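Local atomic coordinates of lysyl oxidase (Pichia pastoris, PDB entry 1W7C), a protein that probably oxidises primary amines, including peptidyl lysine side chains, using a copper ion and a topaquinone cofactor in each subunit. Residues F447-L452 with L675-Y680; Y54-E59 with F387-F392; I229-V234 with V251-I256; P16-W21 with G297-F302. One frame throughout, in Å; residues are numbered along the deposited sequence.

Contact 4 opens first along the chain, then contact 2. Contact 3 comes next and is nested in the loops that contacts 4 and 2 close. Contact 4 closes before contact 2, so these two cross. Contact 1 follows, entirely within the enzyme domain, where strand 452-458 pairs with strand 670-678. The centres of contacts 2 and 4 are 24 Å apart, with nearest atoms about 8 Å apart. Contact 1 has its centre 24 Å from that of contact 4 and 40 Å from that of contact 2. Contact 3 is remote, with its centre 43 to 58 Å from the others. Contacts 2 and 4 thus join the N-terminal region to the enzyme domain, and contacts 1 and 3 touch the second subunit.

Contact 1. Residues F447-L452 with L675-Y680; sequences FLDGTL and LTPFNY
The hydroxyl OG1 of Thr-451 sits between two oxygens. Across the contact it lies 2.7 Å from Thr-676 OG1. Within its own loop it donates to Asp-449 OD1, at 2.7 Å, which accepts through its syn lone pair. The two threonine side chains run alongside one another in the same direction. OG1 of Thr-451 is anti to its carbonyl carbon, while that of Thr-676 is anti to its backbone N (chi1 -167°). A valine in place of Thr-451 would probably leave the Thr-676 hydroxyl without this mate and take from Asp-449 OD1 its donor within the loop. Asn-659 of the second subunit also donates to Asp-449 OD1, so the loop lies at the dimer interface. Next along the chains, Leu-452 and Leu-675 form an antiparallel hydrogen-bonded pair. Leu-452 N reaches Leu-675 O at 3.0 Å, and Leu-675 N reaches Leu-452 O at 2.8 Å. The same Leu-675 O receives a CA-H...O contact from Thr-451 CA at 3.3 Å. Gly-450 ends the type I turn from Phe-447, with a positive phi of 107° that suits glycine. The turn joins strands 440-446 and 452-458. Strand 670-678 pairs with 452-458 and also with 569-576, where Asn-573 bonds the Thr-676 backbone.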
# COMPACT_ATOMS: atom_id res chain seq x y z
N PHE A 447 12.91 1.67 8.01
CA PHE A 447 12.91 3.12 7.80
C PHE A 447 13.71 3.85 8.88
O PHE A 447 13.91 3.33 10.00
CB PHE A 447 11.48 3.64 7.83
CG PHE A 447 10.61 3.16 6.67
CD1 PHE A 447 10.37 3.98 5.58
CD2 PHE A 447 10.04 1.89 6.69
CE1 PHE A 447 9.53 3.56 4.56
CE2 PHE A 447 9.21 1.47 5.68
CZ PHE A 447 8.96 2.32 4.60
N LEU A 448 14.10 5.09 8.60
CA LEU A 448 15.00 5.84 9.49
C LEU A 448 14.34 6.16 10.87
O LEU A 448 15.08 6.42 11.82
CB LEU A 448 15.43 7.14 8.84
CG LEU A 448 16.40 6.99 7.69
CD1 LEU A 448 16.66 8.38 7.06
CD2 LEU A 448 17.74 6.39 8.10
N ASP A 449 13.01 6.20 10.97
CA ASP A 449 12.36 6.59 12.20
C ASP A 449 12.16 5.43 13.18
O ASP A 449 11.71 5.68 14.30
CB ASP A 449 10.98 7.17 11.91
CG ASP A 449 10.03 6.14 11.36
OD1 ASP A 449 8.91 5.95 11.92
OD2 ASP A 449 10.41 5.44 10.38
N GLY A 450 12.39 4.19 12.74
CA GLY A 450 12.07 3.02 13.53
C GLY A 450 10.85 2.22 13.05
O GLY A 450 10.41 1.28 13.72
N THR A 451 10.31 2.57 11.87
CA THR A 451 9.21 1.79 11.28
C THR A 451 9.77 0.65 10.47
O THR A 451 10.78 0.83 9.82
CB THR A 451 8.36 2.70 10.38
OG1 THR A 451 7.70 3.69 11.20
CG2 THR A 451 7.27 1.98 9.58
N LEU A 452 9.10 -0.49 10.46
CA LEU A 452 9.41 -1.62 9.61
C LEU A 452 8.14 -2.02 8.85
O LEU A 452 7.07 -2.06 9.43
CB LEU A 452 9.85 -2.81 10.51
CG LEU A 452 9.94 -4.23 9.93
CD1 LEU A 452 10.89 -4.27 8.74
CD2 LEU A 452 10.39 -5.21 11.05
N LEU A 675 4.91 -1.88 11.27
CA LEU A 675 5.10 -1.73 12.70
C LEU A 675 5.76 -0.37 12.86
O LEU A 675 6.89 -0.16 12.46
CB LEU A 675 6.05 -2.83 13.22
CG LEU A 675 5.60 -4.26 12.91
CD1 LEU A 675 6.62 -5.23 13.47
CD2 LEU A 675 4.20 -4.58 13.41
N THR A 676 5.00 0.54 13.48
CA THR A 676 5.44 1.94 13.54
C THR A 676 5.43 2.48 14.96
O THR A 676 4.52 2.19 15.73
CB THR A 676 4.67 2.82 12.53
OG1 THR A 676 5.31 4.11 12.40
CG2 THR A 676 3.26 3.09 12.95
N PRO A 677 6.47 3.23 15.36
CA PRO A 677 6.47 3.76 16.72
C PRO A 677 5.26 4.63 17.01
O PRO A 677 4.85 5.42 16.15
CB PRO A 677 7.73 4.62 16.75
CG PRO A 677 8.57 4.09 15.72
CD PRO A 677 7.68 3.59 14.63
N PHE A 678 4.71 4.51 18.23
CA PHE A 678 3.56 5.27 18.67
C PHE A 678 3.77 5.63 20.12
O PHE A 678 3.64 4.80 21.00
CB PHE A 678 2.33 4.40 18.47
CG PHE A 678 1.01 5.09 18.68
CD1 PHE A 678 0.27 5.50 17.59
CD2 PHE A 678 0.51 5.35 19.96
CE1 PHE A 678 -0.93 6.15 17.76
CE2 PHE A 678 -0.73 5.99 20.12
CZ PHE A 678 -1.43 6.38 19.00
N ASN A 679 4.19 6.87 20.35
CA ASN A 679 4.60 7.29 21.69
C ASN A 679 5.78 6.51 22.25
O ASN A 679 6.02 6.49 23.44
CB ASN A 679 3.39 7.30 22.65
CG ASN A 679 2.35 8.28 22.23
OD1 ASN A 679 2.65 9.33 21.66
ND2 ASN A 679 1.11 7.97 22.55
N TYR A 680 6.53 5.86 21.37
CA TYR A 680 7.65 5.02 21.75
C TYR A 680 8.84 5.90 22.16
O TYR A 680 9.65 5.51 23.01
CB TYR A 680 8.03 4.11 20.58
CG TYR A 680 9.16 3.17 20.89
CD1 TYR A 680 8.95 2.06 21.68
CD2 TYR A 680 10.45 3.38 20.37
CE1 TYR A 680 9.96 1.20 21.98
CE2 TYR A 680 11.45 2.53 20.66
CZ TYR A 680 11.23 1.44 21.46
OH TYR A 680 12.29 0.63 21.74

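Contact 2. Residues Y54-E59 with F387-F392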
# COMPACT_ATOMS: atom_id res chain seq x y z
N TYR A 54 14.29 -44.18 7.65
CA TYR A 54 15.17 -43.24 6.96
C TYR A 54 15.03 -41.85 7.53
O TYR A 54 14.02 -41.50 8.11
CB TYR A 54 14.92 -43.22 5.46
CG TYR A 54 13.48 -42.96 5.05
CD1 TYR A 54 13.01 -41.69 4.83
CD2 TYR A 54 12.62 -44.02 4.84
CE1 TYR A 54 11.71 -41.46 4.43
CE2 TYR A 54 11.28 -43.82 4.45
CZ TYR A 54 10.84 -42.54 4.23
OH TYR A 54 9.53 -42.37 3.84
N VAL A 55 16.08 -41.05 7.37
CA VAL A 55 16.08 -39.70 7.91
C VAL A 55 15.55 -38.69 6.88
O VAL A 55 16.01 -38.64 5.73
CB VAL A 55 17.52 -39.31 8.36
CG1 VAL A 55 17.58 -37.88 8.92
CG2 VAL A 55 18.03 -40.29 9.40
N LEU A 56 14.63 -37.84 7.31
CA LEU A 56 14.15 -36.76 6.44
C LEU A 56 14.90 -35.45 6.65
O LEU A 56 15.46 -34.90 5.71
CB LEU A 56 12.64 -36.49 6.63
CG LEU A 56 11.65 -37.45 6.04
CD1 LEU A 56 11.50 -38.65 6.94
CD2 LEU A 56 10.30 -36.72 5.85
N TRP A 57 14.85 -34.96 7.89
CA TRP A 57 15.26 -33.60 8.23
C TRP A 57 16.16 -33.58 9.46
O TRP A 57 15.99 -34.40 10.37
CB TRP A 57 14.02 -32.74 8.49
CG TRP A 57 13.18 -32.55 7.28
CD1 TRP A 57 13.62 -32.37 5.99
CD2 TRP A 57 11.76 -32.57 7.22
NE1 TRP A 57 12.54 -32.25 5.15
CE2 TRP A 57 11.39 -32.36 5.88
CE3 TRP A 57 10.74 -32.73 8.18
CZ2 TRP A 57 10.05 -32.34 5.46
CZ3 TRP A 57 9.41 -32.70 7.76
CH2 TRP A 57 9.08 -32.51 6.42
N ILE A 58 17.12 -32.67 9.44
CA ILE A 58 18.01 -32.38 10.56
C ILE A 58 18.27 -30.88 10.56
O ILE A 58 18.85 -30.36 9.61
CB ILE A 58 19.38 -33.10 10.43
CG1 ILE A 58 19.21 -34.62 10.34
CG2 ILE A 58 20.25 -32.71 11.61
CD1 ILE A 58 20.50 -35.37 10.04
N GLU A 59 17.78 -30.20 11.60
CA GLU A 59 17.89 -28.75 11.67
C GLU A 59 18.06 -28.25 13.09
O GLU A 59 17.88 -28.99 14.05
CB GLU A 59 16.69 -28.07 11.02
CG GLU A 59 15.40 -28.26 11.80
CD GLU A 59 14.29 -27.30 11.42
OE1 GLU A 59 14.51 -26.39 10.58
OE2 GLU A 59 13.20 -27.46 12.01
N PHE A 387 19.10 -29.23 5.02
CA PHE A 387 19.38 -30.67 4.91
C PHE A 387 18.10 -31.42 4.62
O PHE A 387 17.11 -31.26 5.34
CB PHE A 387 20.03 -31.22 6.20
CG PHE A 387 20.26 -32.71 6.15
CD1 PHE A 387 19.31 -33.58 6.61
CD2 PHE A 387 21.40 -33.21 5.55
CE1 PHE A 387 19.52 -34.96 6.53
CE2 PHE A 387 21.62 -34.56 5.47
CZ PHE A 387 20.67 -35.43 5.95
N GLU A 388 18.09 -32.23 3.58
CA GLU A 388 16.93 -33.12 3.34
C GLU A 388 17.41 -34.42 2.72
O GLU A 388 18.22 -34.40 1.81
CB GLU A 388 15.90 -32.50 2.40
CG GLU A 388 15.41 -31.14 2.83
CD GLU A 388 14.20 -30.69 2.03
OE1 GLU A 388 13.05 -31.10 2.41
OE2 GLU A 388 14.40 -29.91 1.07
N TYR A 389 16.89 -35.53 3.22
CA TYR A 389 17.05 -36.84 2.56
C TYR A 389 18.50 -37.08 2.16
O TYR A 389 18.83 -37.25 0.96
CB TYR A 389 16.21 -36.92 1.30
CG TYR A 389 14.74 -36.65 1.44
CD1 TYR A 389 13.88 -37.61 1.98
CD2 TYR A 389 14.19 -35.48 0.96
CE1 TYR A 389 12.52 -37.37 2.07
CE2 TYR A 389 12.85 -35.23 1.05
CZ TYR A 389 12.01 -36.17 1.60
OH TYR A 389 10.67 -35.91 1.65
N ASP A 390 19.35 -37.07 3.16
CA ASP A 390 20.74 -37.49 3.03
C ASP A 390 21.70 -36.46 2.41
O ASP A 390 22.87 -36.73 2.30
CB ASP A 390 20.85 -38.83 2.28
CG ASP A 390 20.15 -39.99 3.01
OD1 ASP A 390 19.80 -40.99 2.33
OD2 ASP A 390 19.94 -40.00 4.26
N GLU A 391 21.20 -35.27 2.02
CA GLU A 391 22.04 -34.27 1.38
C GLU A 391 21.96 -32.89 2.06
O GLU A 391 20.89 -32.42 2.45
CB GLU A 391 21.70 -34.18 -0.11
CG GLU A 391 21.99 -35.48 -0.85
CD GLU A 391 21.58 -35.43 -2.30
OE1 GLU A 391 20.37 -35.32 -2.55
OE2 GLU A 391 22.47 -35.49 -3.17
N PHE A 392 23.14 -32.30 2.26
CA PHE A 392 23.27 -30.92 2.69
C PHE A 392 23.27 -30.03 1.46
O PHE A 392 24.05 -30.24 0.55
CB PHE A 392 24.57 -30.79 3.50
CG PHE A 392 24.81 -29.41 4.11
CD1 PHE A 392 25.49 -28.42 3.41
CD2 PHE A 392 24.40 -29.14 5.41
CE1 PHE A 392 25.75 -27.17 3.99
CE2 PHE A 392 24.64 -27.90 5.99
CZ PHE A 392 25.33 -26.91 5.28
O HOH W 1 18.23 -41.96 5.53
O HOH W 2 18.84 -38.00 5.59
O HOH W 3 16.11 -30.39 7.66
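Trp-57 and Glu-388 each set CG anti to their own carbonyl carbon (chi1 -66° and -54°). The two side chains extend next to each other with a common heading. NE1 of Trp-57 donates to Glu-388 OE1 at 3.0 Å. The oxygen lies close to the indole plane and is met on its anti side. It also takes a salt bridge from Arg-315, and Asn-365 holds the other oxygen. A phenylalanine in place of Trp-57 would probably leave Glu-388 OE1 without its indole N-H donor, with the Arg-315 salt bridge remaining. Phe-387 has CG anti to its backbone N. Its CE1 lies 3.7 Å from Ile-58 CD1, and Val-55 CG1 meets the ring at its edge. The backbones join where Tyr-389 N donates to Leu-56 O, at 2.9 Å. Beside this bond, Leu-56 CG rests 4.1 Å from Tyr-389 CE1. Two waters extend the link, one from Val-55 N and one from Val-55 O, and both donate to Asp-390 OD2. OD1 of Asp-390 is held by the backbone N of Val-45. Tyr-389 and Asp-390 are the middle residues of the type I' turn between strands 380-388 and 391-405. Strand 53-61 runs beside strand 82-89 and has a classic beta bulge at Leu-56 and Trp-57, opposite Val-86. Helix 26-39 packs on Val-55, Ile-58 and Phe-387.

Contact 3. Residues I229-V234 with V251-I256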
# COMPACT_ATOMS: atom_id res chain seq x y z
N ILE A 229 -13.80 -39.39 -13.17
CA ILE A 229 -14.81 -38.35 -13.20
C ILE A 229 -14.54 -37.47 -14.40
O ILE A 229 -13.43 -36.97 -14.57
CB ILE A 229 -14.77 -37.53 -11.90
CG1 ILE A 229 -15.07 -38.41 -10.68
CG2 ILE A 229 -15.71 -36.32 -11.99
CD1 ILE A 229 -14.61 -37.83 -9.38
N TYR A 230 -15.56 -37.28 -15.24
CA TYR A 230 -15.43 -36.52 -16.47
C TYR A 230 -16.78 -35.93 -16.81
O TYR A 230 -17.79 -36.61 -16.74
CB TYR A 230 -14.90 -37.40 -17.61
CG TYR A 230 -14.78 -36.66 -18.92
CD1 TYR A 230 -13.67 -35.86 -19.20
CD2 TYR A 230 -15.78 -36.74 -19.88
CE1 TYR A 230 -13.56 -35.19 -20.39
CE2 TYR A 230 -15.68 -36.07 -21.08
CZ TYR A 230 -14.58 -35.30 -21.33
OH TYR A 230 -14.48 -34.63 -22.51
N ASN A 231 -16.79 -34.63 -17.14
CA ASN A 231 -18.04 -33.92 -17.43
C ASN A 231 -19.07 -34.13 -16.31
O ASN A 231 -20.24 -34.37 -16.57
CB ASN A 231 -18.59 -34.32 -18.80
CG ASN A 231 -19.76 -33.46 -19.24
OD1 ASN A 231 -19.87 -32.28 -18.88
ND2 ASN A 231 -20.65 -34.05 -20.06
N ASN A 232 -18.59 -34.07 -15.07
CA ASN A 232 -19.40 -34.19 -13.85
C ASN A 232 -20.14 -35.53 -13.67
O ASN A 232 -21.07 -35.61 -12.89
CB ASN A 232 -20.38 -33.01 -13.75
CG ASN A 232 -19.68 -31.72 -13.46
OD1 ASN A 232 -19.01 -31.60 -12.41
ND2 ASN A 232 -19.79 -30.74 -14.37
N LYS A 233 -19.67 -36.55 -14.38
CA LYS A 233 -20.19 -37.90 -14.28
C LYS A 233 -19.14 -38.80 -13.63
O LYS A 233 -17.97 -38.64 -13.86
CB LYS A 233 -20.58 -38.42 -15.66
CG LYS A 233 -21.70 -37.59 -16.29
CD LYS A 233 -22.32 -38.26 -17.51
CE LYS A 233 -23.26 -37.33 -18.27
NZ LYS A 233 -24.50 -37.05 -17.50
N VAL A 234 -19.61 -39.72 -12.80
CA VAL A 234 -18.77 -40.63 -12.04
C VAL A 234 -18.84 -42.03 -12.64
O VAL A 234 -19.94 -42.56 -12.82
CB VAL A 234 -19.19 -40.70 -10.56
CG1 VAL A 234 -18.28 -41.62 -9.77
CG2 VAL A 234 -19.21 -39.28 -9.94
N VAL A 251 -21.08 -37.31 -24.53
CA VAL A 251 -20.62 -35.94 -24.71
C VAL A 251 -19.13 -35.85 -24.38
O VAL A 251 -18.72 -36.12 -23.25
CB VAL A 251 -21.45 -34.95 -23.86
CG1 VAL A 251 -20.88 -33.53 -23.94
CG2 VAL A 251 -22.93 -34.98 -24.32
N THR A 252 -18.33 -35.49 -25.38
CA THR A 252 -16.94 -35.15 -25.18
C THR A 252 -16.81 -33.64 -25.17
O THR A 252 -17.23 -32.95 -26.10
CB THR A 252 -16.08 -35.74 -26.29
OG1 THR A 252 -16.25 -37.16 -26.32
CG2 THR A 252 -14.60 -35.54 -26.00
N LEU A 253 -16.27 -33.11 -24.08
CA LEU A 253 -16.11 -31.68 -23.96
C LEU A 253 -14.98 -31.18 -24.87
O LEU A 253 -14.08 -31.96 -25.23
CB LEU A 253 -15.82 -31.31 -22.51
CG LEU A 253 -16.92 -31.60 -21.51
CD1 LEU A 253 -16.36 -31.51 -20.11
CD2 LEU A 253 -18.11 -30.64 -21.69
N PRO A 254 -15.03 -29.91 -25.25
CA PRO A 254 -13.99 -29.34 -26.12
C PRO A 254 -12.57 -29.57 -25.60
O PRO A 254 -12.27 -29.40 -24.42
CB PRO A 254 -14.34 -27.84 -26.14
CG PRO A 254 -15.83 -27.82 -25.93
CD PRO A 254 -16.08 -28.93 -24.94
N LYS A 255 -11.70 -29.98 -26.52
CA LYS A 255 -10.33 -30.34 -26.21
C LYS A 255 -9.41 -29.12 -26.33
O LYS A 255 -9.67 -28.19 -27.09
CB LYS A 255 -9.86 -31.48 -27.13
CG LYS A 255 -10.67 -32.76 -26.94
CD LYS A 255 -10.33 -33.84 -27.98
CE LYS A 255 -11.28 -35.02 -27.85
NZ LYS A 255 -11.15 -35.93 -29.01
N ILE A 256 -8.33 -29.14 -25.56
CA ILE A 256 -7.32 -28.12 -25.61
C ILE A 256 -6.66 -28.13 -26.99
O ILE A 256 -6.33 -29.19 -27.52
CB ILE A 256 -6.26 -28.38 -24.52
CG1 ILE A 256 -6.90 -28.22 -23.13
CG2 ILE A 256 -5.14 -27.39 -24.63
CD1 ILE A 256 -6.08 -28.85 -21.99
O HOH W 4 -12.41 -33.34 -23.45
O HOH W 5 -19.99 -36.82 -20.81
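The side chains of Tyr-230 and Leu-253 pass one another, heading opposite ways, and the phenol oxygen carries the contact. Leu-253 N donates to Tyr-230 OH at 2.8 Å. The hydroxyl in turn donates to a water, 2.6 Å from OH, and this water donates to Leu-253 O. The hydroxyl is thus held by Leu-253 N directly and linked to Leu-253 O through the water. Val-251 O lies at the ring edge, in plane, 3.7 Å from Tyr-230 CE2. Leu-253 CB sits 3.6 Å from the hydroxyl oxygen of Tyr-230. Asn-231 crosses Val-251 and Leu-253 obliquely. Its CB lies 3.8 Å from Leu-253 CD1, and OD1 comes near both leucine methyls while Asn-468 donates to it. ND2 of Asn-231 reaches Val-251 O through a second water, 2.9 Å from ND2. The loop 251-256 thus leans on the turn with one direct hydrogen bond and two water bridges. Trp-521 and Pro-520 of the second subunit pack on other residues of the hairpin. Tyr-230 to Lys-233 form a type I' turn with asparagines at both middle positions, Asn-231 and Asn-232. This is the classic tight two-residue connection of a beta hairpin, here between strands 224-230 and 233-235.

Contact 4. Residues P16-W21 with G297-F302; sequences PKTNIW and GDEEYF. Unlike the reference sequence in segment 297-302: Asp-298 (reference Glu).
Asn-19 and Glu-299 bring their backbones together, with CA atoms 5.4 Å apart. Segment 16-21 is irregular. In 297-302 the chain passes through a G1 beta bulge at Glu-300 and Tyr-301, opposite Asp-296, where strand 301-304 begins. Glu-300 has both phi and psi positive there. Two hydrogen bonds join Asn-19 to Glu-299. Asn-19 N donates to Glu-299 OE1 at 2.9 Å in an almost straight line (179°). The donor stands above the carboxylate plane. The glutamate chain is bent: chi2 (-59°) turns CD back toward the CA side instead of letting it run straight out. In the second bond, Asn-19 ND2 donates to Glu-299 O at 2.8 Å, with the acceptor in the amide plane. The same ND2 also reaches Thr-311 O. OD1 of Asn-19 accepts from Trp-21 N at 3.0 Å, which closes an Asx turn. The amide group is thus held at both its oxygen and its nitrogen. A water donates to Glu-299 OE2, and a bound magnesium ion lies about 4 Å from this side chain. Pro-16 CD lies over one face of Tyr-301 in a CH-pi contact, 3.6 Å from the ring centroid. The two side chains cross at about a right angle. Strand 301-304 pairs with 294-296 and 307-314, and Tyr-310 of the latter bonds to Lys-17 O. Helix 65-73 supplies Tyr-71 to Thr-18 N and packs on Ile-20 and Trp-21.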
# COMPACT_ATOMS: atom_id res chain seq x y z
N PRO A 16 27.17 -8.19 18.30
CA PRO A 16 27.22 -8.12 19.77
C PRO A 16 27.30 -9.48 20.45
O PRO A 16 27.93 -9.61 21.50
CB PRO A 16 25.91 -7.40 20.12
CG PRO A 16 25.58 -6.63 18.91
CD PRO A 16 26.03 -7.45 17.74
N LYS A 17 26.63 -10.47 19.89
CA LYS A 17 26.54 -11.81 20.44
C LYS A 17 26.61 -12.82 19.31
O LYS A 17 26.66 -12.45 18.14
CB LYS A 17 25.25 -11.97 21.22
CG LYS A 17 25.14 -11.06 22.43
CD LYS A 17 25.90 -11.61 23.64
CE LYS A 17 25.92 -10.67 24.85
NZ LYS A 17 26.16 -11.40 26.18
N THR A 18 26.65 -14.10 19.65
CA THR A 18 26.58 -15.21 18.71
C THR A 18 25.15 -15.37 18.18
O THR A 18 24.18 -15.24 18.95
CB THR A 18 26.97 -16.52 19.45
OG1 THR A 18 28.36 -16.45 19.83
CG2 THR A 18 26.89 -17.74 18.54
N ASN A 19 25.03 -15.74 16.92
CA ASN A 19 23.74 -16.06 16.37
C ASN A 19 23.30 -17.46 16.81
O ASN A 19 23.58 -18.48 16.15
CB ASN A 19 23.81 -15.93 14.87
CG ASN A 19 22.42 -16.09 14.21
OD1 ASN A 19 21.49 -16.71 14.75
ND2 ASN A 19 22.30 -15.55 13.02
N ILE A 20 22.59 -17.50 17.93
CA ILE A 20 22.15 -18.73 18.55
C ILE A 20 20.95 -19.36 17.83
O ILE A 20 20.47 -20.41 18.23
CB ILE A 20 21.81 -18.48 20.05
CG1 ILE A 20 20.81 -17.32 20.23
CG2 ILE A 20 23.12 -18.18 20.80
CD1 ILE A 20 20.23 -17.20 21.61
N TRP A 21 20.48 -18.69 16.78
CA TRP A 21 19.36 -19.17 15.99
C TRP A 21 19.81 -19.75 14.65
O TRP A 21 18.96 -20.19 13.88
CB TRP A 21 18.33 -18.04 15.76
CG TRP A 21 17.96 -17.32 16.99
CD1 TRP A 21 17.00 -17.67 17.89
CD2 TRP A 21 18.56 -16.13 17.51
NE1 TRP A 21 16.94 -16.78 18.92
CE2 TRP A 21 17.91 -15.83 18.73
CE3 TRP A 21 19.60 -15.30 17.09
CZ2 TRP A 21 18.21 -14.70 19.47
CZ3 TRP A 21 19.91 -14.19 17.83
CH2 TRP A 21 19.23 -13.90 19.02
N GLY A 297 29.70 -11.43 8.70
CA GLY A 297 29.44 -12.51 7.76
C GLY A 297 29.24 -13.86 8.42
O GLY A 297 28.44 -14.66 7.97
N ASP A 298 29.98 -14.11 9.49
CA ASP A 298 29.90 -15.39 10.21
C ASP A 298 28.61 -15.49 11.04
O ASP A 298 28.05 -16.58 11.18
CB ASP A 298 31.10 -15.57 11.14
CG ASP A 298 32.34 -15.99 10.43
OD1 ASP A 298 32.39 -16.09 9.18
OD2 ASP A 298 33.37 -16.27 11.08
N GLU A 299 28.14 -14.37 11.56
CA GLU A 299 27.00 -14.38 12.45
C GLU A 299 25.68 -13.96 11.79
O GLU A 299 24.63 -14.04 12.41
CB GLU A 299 27.25 -13.50 13.69
CG GLU A 299 28.46 -13.89 14.51
CD GLU A 299 28.42 -15.30 15.06
OE1 GLU A 299 27.35 -15.92 15.21
OE2 GLU A 299 29.49 -15.84 15.36
N GLU A 300 25.74 -13.56 10.53
CA GLU A 300 24.57 -13.05 9.82
C GLU A 300 23.81 -12.02 10.71
O GLU A 300 22.61 -12.08 10.91
CB GLU A 300 23.64 -14.19 9.32
CG GLU A 300 24.30 -14.78 8.06
CD GLU A 300 23.54 -15.97 7.55
OE1 GLU A 300 22.74 -15.83 6.59
OE2 GLU A 300 23.69 -17.05 8.18
N TYR A 301 24.62 -11.07 11.19
CA TYR A 301 24.14 -9.91 11.93
C TYR A 301 24.31 -8.70 11.04
O TYR A 301 25.35 -8.55 10.38
CB TYR A 301 24.93 -9.74 13.24
CG TYR A 301 24.57 -8.48 13.98
CD1 TYR A 301 23.46 -8.44 14.82
CD2 TYR A 301 25.32 -7.33 13.84
CE1 TYR A 301 23.11 -7.29 15.49
CE2 TYR A 301 24.97 -6.16 14.51
CZ TYR A 301 23.88 -6.15 15.35
OH TYR A 301 23.50 -4.99 16.02
N PHE A 302 23.27 -7.86 10.97
CA PHE A 302 23.21 -6.72 10.07
C PHE A 302 22.95 -5.44 10.85
O PHE A 302 22.22 -5.47 11.83
CB PHE A 302 22.05 -6.94 9.07
CG PHE A 302 22.31 -8.07 8.15
CD1 PHE A 302 21.98 -9.36 8.50
CD2 PHE A 302 22.97 -7.87 6.94
CE1 PHE A 302 22.34 -10.42 7.68
CE2 PHE A 302 23.31 -8.92 6.14
CZ PHE A 302 23.00 -10.17 6.48
O HOH W 6 30.17 -17.40 17.22